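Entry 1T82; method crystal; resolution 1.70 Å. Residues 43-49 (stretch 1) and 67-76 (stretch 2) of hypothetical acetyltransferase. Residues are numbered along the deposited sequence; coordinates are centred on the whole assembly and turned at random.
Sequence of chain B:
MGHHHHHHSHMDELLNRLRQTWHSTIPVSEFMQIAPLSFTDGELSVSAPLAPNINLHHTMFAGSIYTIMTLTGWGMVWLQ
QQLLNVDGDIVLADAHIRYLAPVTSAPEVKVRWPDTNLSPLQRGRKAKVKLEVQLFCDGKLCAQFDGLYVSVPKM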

# COMPACT_ATOMS: atom_id res chain seq x y z
N GLU B 43 -9.89 -17.65 -10.57
CA GLU B 43 -10.05 -16.61 -9.56
C GLU B 43 -9.23 -16.90 -8.31
O GLU B 43 -9.33 -17.98 -7.73
N LEU B 44 -8.41 -15.93 -7.91
CA LEU B 44 -7.59 -16.07 -6.71
C LEU B 44 -8.24 -15.25 -5.60
O LEU B 44 -8.59 -14.08 -5.80
N SER B 45 -8.43 -15.86 -4.44
CA SER B 45 -9.01 -15.19 -3.28
C SER B 45 -7.97 -15.17 -2.17
O SER B 45 -7.35 -16.19 -1.87
N VAL B 46 -7.79 -14.00 -1.55
CA VAL B 46 -6.81 -13.81 -0.49
C VAL B 46 -7.43 -13.07 0.69
O VAL B 46 -8.42 -12.35 0.53
N SER B 47 -6.88 -13.24 1.89
CA SER B 47 -7.41 -12.55 3.06
C SER B 47 -6.31 -12.29 4.07
O SER B 47 -5.16 -12.68 3.88
N ALA B 48 -6.67 -11.60 5.15
CA ALA B 48 -5.76 -11.28 6.23
C ALA B 48 -6.64 -10.87 7.39
O ALA B 48 -7.73 -10.33 7.20
N PRO B 49 -6.18 -11.14 8.62
CA PRO B 49 -6.95 -10.78 9.81
C PRO B 49 -6.93 -9.27 9.98
O PRO B 49 -6.03 -8.59 9.48
N THR B 67 -1.77 -2.98 0.50
CA THR B 67 -0.78 -4.04 0.47
C THR B 67 -1.36 -5.40 0.17
O THR B 67 -0.82 -6.14 -0.65
N ILE B 68 -2.47 -5.76 0.81
CA ILE B 68 -3.05 -7.07 0.53
C ILE B 68 -3.53 -7.14 -0.92
O ILE B 68 -3.41 -8.18 -1.56
N MSE B 69 -4.06 -6.04 -1.44
CA MSE B 69 -4.54 -6.05 -2.82
C MSE B 69 -3.37 -6.16 -3.79
O MSE B 69 -3.45 -6.91 -4.76
N THR B 70 -2.28 -5.45 -3.54
CA THR B 70 -1.16 -5.54 -4.45
C THR B 70 -0.51 -6.93 -4.39
O THR B 70 -0.06 -7.44 -5.42
N LEU B 71 -0.48 -7.56 -3.22
CA LEU B 71 0.10 -8.90 -3.12
C LEU B 71 -0.81 -9.92 -3.80
O LEU B 71 -0.33 -10.92 -4.34
N THR B 72 -2.11 -9.66 -3.80
CA THR B 72 -3.05 -10.57 -4.44
C THR B 72 -2.83 -10.52 -5.96
O THR B 72 -2.81 -11.56 -6.62
N GLY B 73 -2.65 -9.32 -6.49
CA GLY B 73 -2.41 -9.17 -7.92
C GLY B 73 -1.08 -9.82 -8.27
O GLY B 73 -0.99 -10.61 -9.22
N TRP B 74 -0.05 -9.50 -7.49
CA TRP B 74 1.28 -10.06 -7.70
C TRP B 74 1.18 -11.59 -7.66
O TRP B 74 1.73 -12.29 -8.51
N GLY B 75 0.45 -12.09 -6.66
CA GLY B 75 0.28 -13.53 -6.50
C GLY B 75 -0.37 -14.19 -7.70
O GLY B 75 -0.04 -15.33 -8.04
N MSE B 76 -1.32 -13.50 -8.33
CA MSE B 76 -1.98 -14.07 -9.49
C MSE B 76 -0.99 -14.21 -10.64
O MSE B 76 -0.98 -15.23 -11.32

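The strand lays L44, V46 and A48 against the helix, and their alternation sets the rule: these three point CA-to-CB toward it, while E43, S45 and S47 point away. At the apolar centre V46, chi1 t, brings CG1 to 4.0 Å from CG1 of I68, whose extended t,t rotamer carries CD1 onward to 3.7 Å from CB of A48 and 3.5 Å from the backbone C of S47. One long side chain thus spans the end of the strand and the first residue beyond it.

At the other end L44, in rotamer t,p, places CD2 3.5 Å from O of T72 and 4.0 Å from C of G75. G75 has no side chain; an ideal CB there would point toward the strand, 3.6 Å from CD2 of L44, but would be crowded within its own helix by O of L71, 3.0 Å away. Selenomethionine M76 starts sideways, but with chi1 t and chi2 p its end comes nearer, setting CE 3.7 Å from CB of L44.

The polar element is T72, chi1 m. Its OG1 sits 3.1 Å from CB of V46, yet donates a hydrogen bond to O of I68 one turn back, 2.9 Å away, so the hydroxyl is satisfied within its own helix. No hydrogen bond crosses between the stretches; the direct contact is made by packing. S47 touches the helix through its backbone, while its CB points away and its OG is hydrogen-bonded elsewhere in the structure.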

# COMPACT_ATOMS: atom_id res chain seq x y z
CB GLU B 43 -11.52 -16.45 -9.16
CG GLU B 43 -11.75 -15.33 -8.16
CD GLU B 43 -13.22 -15.14 -7.82
OE1 GLU B 43 -13.82 -16.09 -7.27
OE2 GLU B 43 -13.76 -14.06 -8.10
CB LEU B 44 -6.17 -15.56 -6.95
CG LEU B 44 -5.28 -15.42 -5.71
CD1 LEU B 44 -5.05 -16.80 -5.10
CD2 LEU B 44 -3.95 -14.77 -6.07
CB SER B 45 -10.27 -15.94 -2.81
OG SER B 45 -11.34 -15.80 -3.74
CB VAL B 46 -5.60 -12.99 -1.03
CG1 VAL B 46 -4.61 -12.68 0.08
CG2 VAL B 46 -4.92 -13.75 -2.16
CB SER B 47 -8.53 -13.36 3.71
OG SER B 47 -9.17 -12.62 4.75
CB ALA B 48 -4.83 -10.13 5.84
CB PRO B 49 -6.22 -11.50 10.93
CG PRO B 49 -4.80 -11.48 10.45
CD PRO B 49 -4.95 -11.85 8.99
CB THR B 67 0.01 -4.10 1.79
OG1 THR B 67 0.73 -2.87 1.96
CG2 THR B 67 1.00 -5.25 1.75
CB ILE B 68 -4.21 -7.42 1.52
CG1 ILE B 68 -4.77 -8.81 1.20
CG2 ILE B 68 -5.31 -6.39 1.44
CD1 ILE B 68 -5.68 -9.35 2.29
CB MSE B 69 -5.37 -4.80 -3.10
CG MSE B 69 -6.63 -4.76 -2.26
SE MSE B 69 -7.75 -3.20 -2.48
CE MSE B 69 -9.00 -3.89 -3.79
CB THR B 70 -0.10 -4.46 -4.19
OG1 THR B 70 0.87 -4.50 -5.25
CG2 THR B 70 0.60 -4.69 -2.86
CB LEU B 71 0.34 -9.30 -1.66
CG LEU B 71 1.59 -8.72 -1.00
CD1 LEU B 71 1.53 -8.98 0.50
CD2 LEU B 71 2.84 -9.35 -1.60
CB THR B 72 -4.51 -10.22 -4.08
OG1 THR B 72 -4.72 -10.46 -2.68
CG2 THR B 72 -5.49 -11.07 -4.87
CB TRP B 74 2.22 -9.57 -6.59
CG TRP B 74 3.66 -9.97 -6.77
CD1 TRP B 74 4.65 -9.23 -7.37
CD2 TRP B 74 4.27 -11.19 -6.36
NE1 TRP B 74 5.84 -9.92 -7.34
CE2 TRP B 74 5.64 -11.13 -6.73
CE3 TRP B 74 3.80 -12.34 -5.71
CZ2 TRP B 74 6.53 -12.17 -6.47
CZ3 TRP B 74 4.69 -13.38 -5.45
CH2 TRP B 74 6.05 -13.29 -5.84
CB MSE B 76 -3.17 -13.21 -9.93
CG MSE B 76 -3.86 -13.73 -11.19
SE MSE B 76 -4.46 -15.56 -11.03
CE MSE B 76 -6.32 -15.23 -10.62